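Local structure of 4-aminobutyrate transaminase (Acinetobacter baumannii, 6WOP) at residues 326-331 / 393-398; 199-204 / 233-238; 179-184 / 217-222. The protein probably catalyses the pyridoxal 5'-phosphate-dependent transfer of the amino group of 4-aminobutyrate to 2-oxoglutarate. All blocks are in the same frame, centred on the assembly; numbering follows the deposited sequence. Where two conformers were deposited one is given.

Contact 1: 326-331 / 393-398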
# COMPACT_ATOMS: atom_id res chain seq x y z
N ASN A 326 26.48 19.85 -29.23
CA ASN A 326 25.90 19.65 -30.56
C ASN A 326 26.96 19.23 -31.57
O ASN A 326 26.71 18.34 -32.41
CB ASN A 326 25.18 20.91 -31.01
CG ASN A 326 23.90 21.11 -30.24
OD1 ASN A 326 23.25 20.14 -29.87
ND2 ASN A 326 23.53 22.36 -29.96
N GLU A 327 28.14 19.86 -31.53
CA GLU A 327 29.23 19.54 -32.46
C GLU A 327 29.76 18.13 -32.27
O GLU A 327 29.97 17.40 -33.26
CB GLU A 327 30.41 20.53 -32.31
CG GLU A 327 30.07 21.91 -32.73
CD GLU A 327 30.98 23.00 -32.12
OE1 GLU A 327 32.04 22.70 -31.48
OE2 GLU A 327 30.56 24.17 -32.29
N LEU A 328 30.08 17.75 -31.04
CA LEU A 328 30.52 16.38 -30.80
C LEU A 328 29.42 15.37 -31.16
O LEU A 328 29.69 14.33 -31.76
CB LEU A 328 30.95 16.22 -29.34
CG LEU A 328 32.20 16.94 -28.81
CD1 LEU A 328 32.16 16.96 -27.30
CD2 LEU A 328 33.45 16.25 -29.25
N GLY A 329 28.17 15.63 -30.75
CA GLY A 329 27.13 14.68 -31.10
C GLY A 329 26.98 14.52 -32.60
O GLY A 329 26.78 13.41 -33.10
N ALA A 330 27.05 15.62 -33.34
CA ALA A 330 26.92 15.52 -34.78
C ALA A 330 28.01 14.61 -35.35
O ALA A 330 27.75 13.79 -36.24
CB ALA A 330 26.96 16.91 -35.42
N GLU A 331 29.25 14.75 -34.84
CA GLU A 331 30.39 13.99 -35.34
C GLU A 331 30.27 12.52 -34.97
O GLU A 331 30.56 11.63 -35.80
CB GLU A 331 31.70 14.57 -34.81
CG GLU A 331 32.90 13.83 -35.37
CD GLU A 331 34.24 14.44 -35.02
OE1 GLU A 331 35.26 13.86 -35.47
OE2 GLU A 331 34.29 15.48 -34.33
N PHE A 393 26.41 7.03 -25.20
CA PHE A 393 27.66 7.80 -25.18
C PHE A 393 27.51 8.99 -24.25
O PHE A 393 26.65 9.86 -24.46
CB PHE A 393 28.02 8.25 -26.60
CG PHE A 393 28.24 7.10 -27.51
CD1 PHE A 393 29.49 6.50 -27.58
CD2 PHE A 393 27.18 6.56 -28.24
CE1 PHE A 393 29.72 5.37 -28.37
CE2 PHE A 393 27.38 5.43 -29.04
CZ PHE A 393 28.67 4.84 -29.09
N LEU A 394 28.37 9.04 -23.22
CA LEU A 394 28.33 10.05 -22.16
C LEU A 394 29.70 10.66 -21.89
O LEU A 394 30.03 11.00 -20.72
CB LEU A 394 27.79 9.41 -20.88
CG LEU A 394 26.31 9.12 -21.05
CD1 LEU A 394 25.82 8.16 -19.87
CD2 LEU A 394 25.56 10.44 -21.05
N TYR A 395 30.53 10.79 -22.96
CA TYR A 395 31.85 11.41 -22.85
C TYR A 395 31.72 12.80 -22.26
O TYR A 395 30.72 13.47 -22.53
CB TYR A 395 32.45 11.53 -24.24
CG TYR A 395 31.42 12.04 -25.28
CD1 TYR A 395 31.21 13.40 -25.49
CD2 TYR A 395 30.69 11.15 -26.05
CE1 TYR A 395 30.25 13.85 -26.46
CE2 TYR A 395 29.76 11.56 -26.98
CZ TYR A 395 29.56 12.90 -27.20
OH TYR A 395 28.64 13.25 -28.14
N PRO A 396 32.71 13.29 -21.50
CA PRO A 396 32.70 14.70 -21.09
C PRO A 396 32.56 15.61 -22.29
O PRO A 396 33.15 15.35 -23.33
CB PRO A 396 34.09 14.88 -20.41
CG PRO A 396 34.30 13.51 -19.73
CD PRO A 396 33.76 12.52 -20.81
N LEU A 397 31.77 16.71 -22.13
CA LEU A 397 31.60 17.68 -23.21
C LEU A 397 32.88 18.49 -23.44
O LEU A 397 33.02 19.18 -24.48
CB LEU A 397 30.49 18.65 -22.87
CG LEU A 397 29.12 17.99 -22.63
CD1 LEU A 397 28.01 19.06 -22.37
CD2 LEU A 397 28.76 17.13 -23.86
N THR A 398 33.80 18.38 -22.50
CA THR A 398 35.12 19.01 -22.56
C THR A 398 36.18 18.11 -23.23
O THR A 398 37.37 18.49 -23.25
CB THR A 398 35.56 19.34 -21.13
OG1 THR A 398 35.48 18.14 -20.32
CG2 THR A 398 34.65 20.40 -20.47
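The phenol ring of Y395 meets L328 obliquely along the CD1-CE1 side. F404 of helix 401-416 makes an edge-to-face pair with the ring and the guanidinium of R248 a cation-pi contact; L332 of helix 321-342 also touches it. R248 donates through NH1 to the carbonyl of Y395 as well, thereby gripping both backbone and ring. Across the contact, L328 touches CE1 of Y395 twice, with CD1 at 3.7 Å and with CB at 3.8 Å. The two side chains run past each other in opposite directions, L328 reaching out from its helix and Y395 reaching in from its loop. With chi2 at 163°, which sets CD1 anti to CA, the same L328 CD1 that touches the ring also lies 3.7 Å from L397 O. That carbonyl receives a weak hydrogen bond from NH1 of R324, one turn before L328 in helix 321-342. In Y395, CG lies between the backbone N and the carbonyl carbon (chi1 44°), and the ring leads from there towards G329. Its OH comes to rest against the helix backbone, 3.6 Å from both N and CA of G329. This approach is van der Waals in character; the hydroxyl is instead hydrogen-bonded to S355 OG. Helix 321-342 is thus joined to the loop between strand 390-393 and helix 401-416, in the C-terminal part of the class-III aminotransferase fold. No hydrogen bond links the two segments directly, and 158 Å² is buried between them. The chemistry is therefore that of an apolar contact beside which the hydroxyl and carbonyl of Y395 are bonded to S355 and R248; these two probably help to fix the ring's position, and the leucine fills in beside it.

Contact 2: 199-204 / 233-238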
# COMPACT_ATOMS: atom_id res chain seq x y z
N HIS A 199 -8.32 12.68 -10.77
CA HIS A 199 -8.24 13.60 -9.65
C HIS A 199 -7.58 12.96 -8.44
O HIS A 199 -7.47 13.60 -7.37
CB HIS A 199 -9.66 14.16 -9.33
CG HIS A 199 -10.17 15.14 -10.36
ND1 HIS A 199 -11.49 15.53 -10.45
CD2 HIS A 199 -9.51 15.82 -11.34
CE1 HIS A 199 -11.63 16.40 -11.43
NE2 HIS A 199 -10.45 16.59 -11.98
N ASP A 200 -7.11 11.72 -8.56
CA ASP A 200 -6.21 11.18 -7.54
C ASP A 200 -4.76 11.12 -7.99
O ASP A 200 -3.95 10.49 -7.29
CB ASP A 200 -6.65 9.78 -7.14
CG ASP A 200 -7.81 9.80 -6.19
OD1 ASP A 200 -7.69 10.49 -5.16
OD2 ASP A 200 -8.83 9.16 -6.49
N VAL A 201 -4.44 11.65 -9.17
CA VAL A 201 -3.06 11.61 -9.68
C VAL A 201 -2.40 12.95 -9.35
O VAL A 201 -2.86 13.99 -9.82
CB VAL A 201 -3.00 11.34 -11.21
CG1 VAL A 201 -1.56 11.36 -11.76
CG2 VAL A 201 -3.66 9.99 -11.57
N ALA A 202 -1.30 12.91 -8.57
CA ALA A 202 -0.54 14.12 -8.24
C ALA A 202 0.35 14.56 -9.40
O ALA A 202 0.45 15.77 -9.67
CB ALA A 202 0.36 13.90 -7.00
N ALA A 203 1.03 13.63 -10.06
CA ALA A 203 1.97 14.04 -11.08
C ALA A 203 2.13 12.95 -12.10
O ALA A 203 2.01 11.75 -11.79
CB ALA A 203 3.37 14.35 -10.49
N ILE A 204 2.46 13.38 -13.33
CA ILE A 204 3.02 12.50 -14.36
C ILE A 204 4.48 12.84 -14.52
O ILE A 204 4.83 14.02 -14.75
CB ILE A 204 2.29 12.66 -15.70
CG1 ILE A 204 0.83 12.30 -15.48
CG2 ILE A 204 2.96 11.75 -16.79
CD1 ILE A 204 -0.11 12.23 -16.80
N HIS A 233 -6.78 18.10 -15.99
CA HIS A 233 -7.07 17.37 -14.75
C HIS A 233 -6.39 17.92 -13.50
O HIS A 233 -6.51 17.30 -12.44
CB HIS A 233 -6.68 15.90 -14.94
CG HIS A 233 -7.50 15.20 -15.99
ND1 HIS A 233 -8.88 15.18 -15.96
CD2 HIS A 233 -7.13 14.48 -17.07
CE1 HIS A 233 -9.33 14.50 -17.00
NE2 HIS A 233 -8.29 14.06 -17.69
N GLY A 234 -5.67 19.04 -13.59
CA GLY A 234 -5.01 19.56 -12.42
C GLY A 234 -3.84 18.71 -11.97
O GLY A 234 -3.43 18.80 -10.81
N ILE A 235 -3.27 17.90 -12.86
CA ILE A 235 -2.13 17.05 -12.52
C ILE A 235 -0.84 17.85 -12.78
O ILE A 235 -0.79 18.60 -13.76
CB ILE A 235 -2.16 15.77 -13.38
CG1 ILE A 235 -3.47 14.96 -13.13
CG2 ILE A 235 -0.88 14.91 -13.14
CD1 ILE A 235 -3.73 13.95 -14.18
N LEU A 236 0.22 17.65 -11.97
CA LEU A 236 1.51 18.27 -12.31
C LEU A 236 2.35 17.47 -13.31
O LEU A 236 2.41 16.25 -13.26
CB LEU A 236 2.37 18.48 -11.06
CG LEU A 236 1.66 19.45 -10.10
CD1 LEU A 236 2.40 19.42 -8.76
CD2 LEU A 236 1.54 20.94 -10.62
N LEU A 237 3.12 18.20 -14.14
CA LEU A 237 4.01 17.53 -15.08
C LEU A 237 5.43 17.69 -14.55
O LEU A 237 5.85 18.82 -14.31
CB LEU A 237 3.88 18.14 -16.47
CG LEU A 237 4.79 17.55 -17.57
CD1 LEU A 237 4.52 16.09 -17.77
CD2 LEU A 237 4.52 18.30 -18.94
N VAL A 238 6.14 16.59 -14.34
CA VAL A 238 7.50 16.63 -13.80
C VAL A 238 8.47 16.13 -14.86
O VAL A 238 8.33 15.01 -15.35
CB VAL A 238 7.62 15.75 -12.56
CG1 VAL A 238 9.08 15.85 -11.97
CG2 VAL A 238 6.57 16.21 -11.51
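Strands 201-204 and 236-238 pair in parallel, their segment axes 4.7 Å apart and inclined by 33°. Three backbone hydrogen bonds of 2.9-3.0 Å join them, L236 N to A202 O, I204 N to L236 O and V238 N to I204 O. L236 O also receives a CA-H...O contact from A203. A203 and L236 are bridge partners on one face of the sheet, where A203 CB also meets V238 CG2 at 3.8 Å. On the other face, I204 and L237 emerge. I235, just before the strand, packs most widely: chi1 sets its CG2 anti to the backbone N, where it lies 3.6 Å from A203 CA. The same methyl is 3.9 Å from both I204 CG1 and V201 CG1. I235 CG1 lies against V201 O, an acceptor for R129 NH1, which also donates to H233 O. G234, with positive phi, closes helix 220-233 in a Schellman motif and turns the chain into this strand, completing a beta-alpha-beta crossover. A203 and L236 face helix 112-127, whereas I204 and I235 pack on helices 181-194 and 220-233; within the seven-stranded sheet, strands 131-135 and 264-267 flank the pair.

Contact 3: 179-184 / 217-222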
# COMPACT_ATOMS: atom_id res chain seq x y z
N ILE A 179 5.58 2.33 -31.19
CA ILE A 179 4.73 2.90 -30.15
C ILE A 179 4.54 4.38 -30.50
O ILE A 179 5.37 5.22 -30.18
CB ILE A 179 5.31 2.70 -28.75
CG1 ILE A 179 5.48 1.20 -28.48
CG2 ILE A 179 4.43 3.36 -27.68
CD1 ILE A 179 6.47 0.88 -27.38
N SER A 180 3.44 4.69 -31.18
CA SER A 180 3.18 6.04 -31.64
C SER A 180 2.86 6.96 -30.46
O SER A 180 2.59 6.52 -29.34
CB SER A 180 2.03 6.04 -32.64
OG SER A 180 0.85 5.58 -32.00
N VAL A 181 2.89 8.26 -30.74
CA VAL A 181 2.41 9.22 -29.74
C VAL A 181 0.97 8.91 -29.36
O VAL A 181 0.61 8.88 -28.18
CB VAL A 181 2.57 10.64 -30.27
CG1 VAL A 181 1.93 11.65 -29.33
CG2 VAL A 181 4.10 10.94 -30.47
N ASP A 182 0.12 8.60 -30.37
CA ASP A 182 -1.26 8.20 -30.04
C ASP A 182 -1.30 7.05 -29.06
O ASP A 182 -2.08 7.06 -28.09
CB ASP A 182 -1.99 7.80 -31.31
CG ASP A 182 -2.53 8.97 -32.08
OD1 ASP A 182 -2.56 10.08 -31.56
OD2 ASP A 182 -2.97 8.75 -33.21
N ALA A 183 -0.51 5.99 -29.33
CA ALA A 183 -0.56 4.83 -28.44
C ALA A 183 -0.09 5.17 -27.05
O ALA A 183 -0.60 4.62 -26.06
CB ALA A 183 0.30 3.70 -28.99
N ALA A 184 0.95 6.02 -26.94
CA ALA A 184 1.44 6.40 -25.62
C ALA A 184 0.39 7.22 -24.87
O ALA A 184 0.16 7.02 -23.66
CB ALA A 184 2.78 7.19 -25.80
N VAL A 217 14.21 9.88 -27.14
CA VAL A 217 13.94 11.32 -27.10
C VAL A 217 12.43 11.51 -27.23
O VAL A 217 11.82 10.98 -28.16
CB VAL A 217 14.69 12.07 -28.22
CG1 VAL A 217 14.28 13.50 -28.24
CG2 VAL A 217 16.18 11.97 -27.97
N VAL A 218 11.83 12.26 -26.31
CA VAL A 218 10.35 12.40 -26.31
C VAL A 218 9.93 13.24 -27.50
O VAL A 218 10.54 14.29 -27.76
CB VAL A 218 9.85 13.02 -24.99
CG1 VAL A 218 10.20 14.50 -24.82
CG2 VAL A 218 8.32 12.85 -24.88
N PRO A 219 8.93 12.83 -28.28
CA PRO A 219 8.44 13.72 -29.34
C PRO A 219 7.76 14.94 -28.74
O PRO A 219 7.06 14.84 -27.73
CB PRO A 219 7.45 12.83 -30.11
CG PRO A 219 7.88 11.42 -29.84
CD PRO A 219 8.42 11.45 -28.40
N ALA A 220 7.97 16.11 -29.39
CA ALA A 220 7.29 17.34 -28.96
C ALA A 220 5.77 17.14 -28.86
O ALA A 220 5.13 17.66 -27.94
CB ALA A 220 7.59 18.51 -29.91
N GLU A 221 5.18 16.44 -29.83
CA GLU A 221 3.72 16.27 -29.81
C GLU A 221 3.28 15.52 -28.56
O GLU A 221 2.20 15.78 -28.00
CB GLU A 221 3.26 15.52 -31.07
CG GLU A 221 1.75 15.22 -31.11
CD GLU A 221 1.41 14.08 -32.08
OE1 GLU A 221 2.31 13.60 -32.82
OE2 GLU A 221 0.25 13.65 -32.09
N PHE A 222 4.11 14.60 -28.08
CA PHE A 222 3.72 13.88 -26.89
C PHE A 222 3.71 14.81 -25.67
O PHE A 222 2.77 14.78 -24.87
CB PHE A 222 4.63 12.67 -26.65
CG PHE A 222 4.18 11.82 -25.43
CD1 PHE A 222 3.05 11.03 -25.52
CD2 PHE A 222 4.84 11.90 -24.25
CE1 PHE A 222 2.65 10.29 -24.43
CE2 PHE A 222 4.46 11.15 -23.16
CZ PHE A 222 3.35 10.34 -23.26
O HOH W 1 -1.08 11.86 -33.79
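V181 projects from the first turn of helix 181-194 between P219, E221 and F222, and its two methyl groups divide these neighbours. CG1, anti to the backbone N (chi1 173°), lies 3.7 Å from E221 CD and 3.9 Å from F222 CB, near the plane of the F222 ring at its edge. CG2 passes alongside the proline ring, 3.9 Å from P219 CG. The E221 side chain, extended beyond CG, crosses V181 at a slant, with its carboxylate carbon against CG1 and OE1 nearer to CB and CG2. One turn on, A184 CB meets F222 CE1 obliquely at 3.4 Å, a tight contact. Two helix N-termini are here set side by side, with S180 and P219 at their N-cap positions; further along, helices 181-194 and 220-233 both pack on the face of the seven-stranded sheet that carries I204. S180 OG accepts from A183 N at 3.0 Å, a capping bond that ties down the turn bearing V181. At the exposed margin, D182 OD1 and E221 OE2 stand 4.6 Å apart, like charges whose repulsion is probably offset by R225 NH1 of helix 220-233, which forms salt bridges to both. A water molecule donates to the same two oxygens, at 2.8 Å from E221 OE2. On the loop side, P173 packs against both P219 and F222.

Contacts 2 and 3 share one layered region: helices 181-194 and 220-233 begin at contact 3 and lead into the paired strands 201-206 and 236-240 of contact 2. Their segments alternate along the chain, in the order 179-184, 199-204, 217-222, 233-238, and their centres lie about 19 Å apart. Two successive helix-strand units are thus matched twice, at the starts of the helices and in the sheet. Contact 1 comes later, where the loop after strand 390-393 of the other mixed sheet meets helix 321-342. Its centre is about 35 Å from that of contact 2 and about 25 Å from that of contact 3, so it ties together a separate, C-terminal part of the aminotransferase fold.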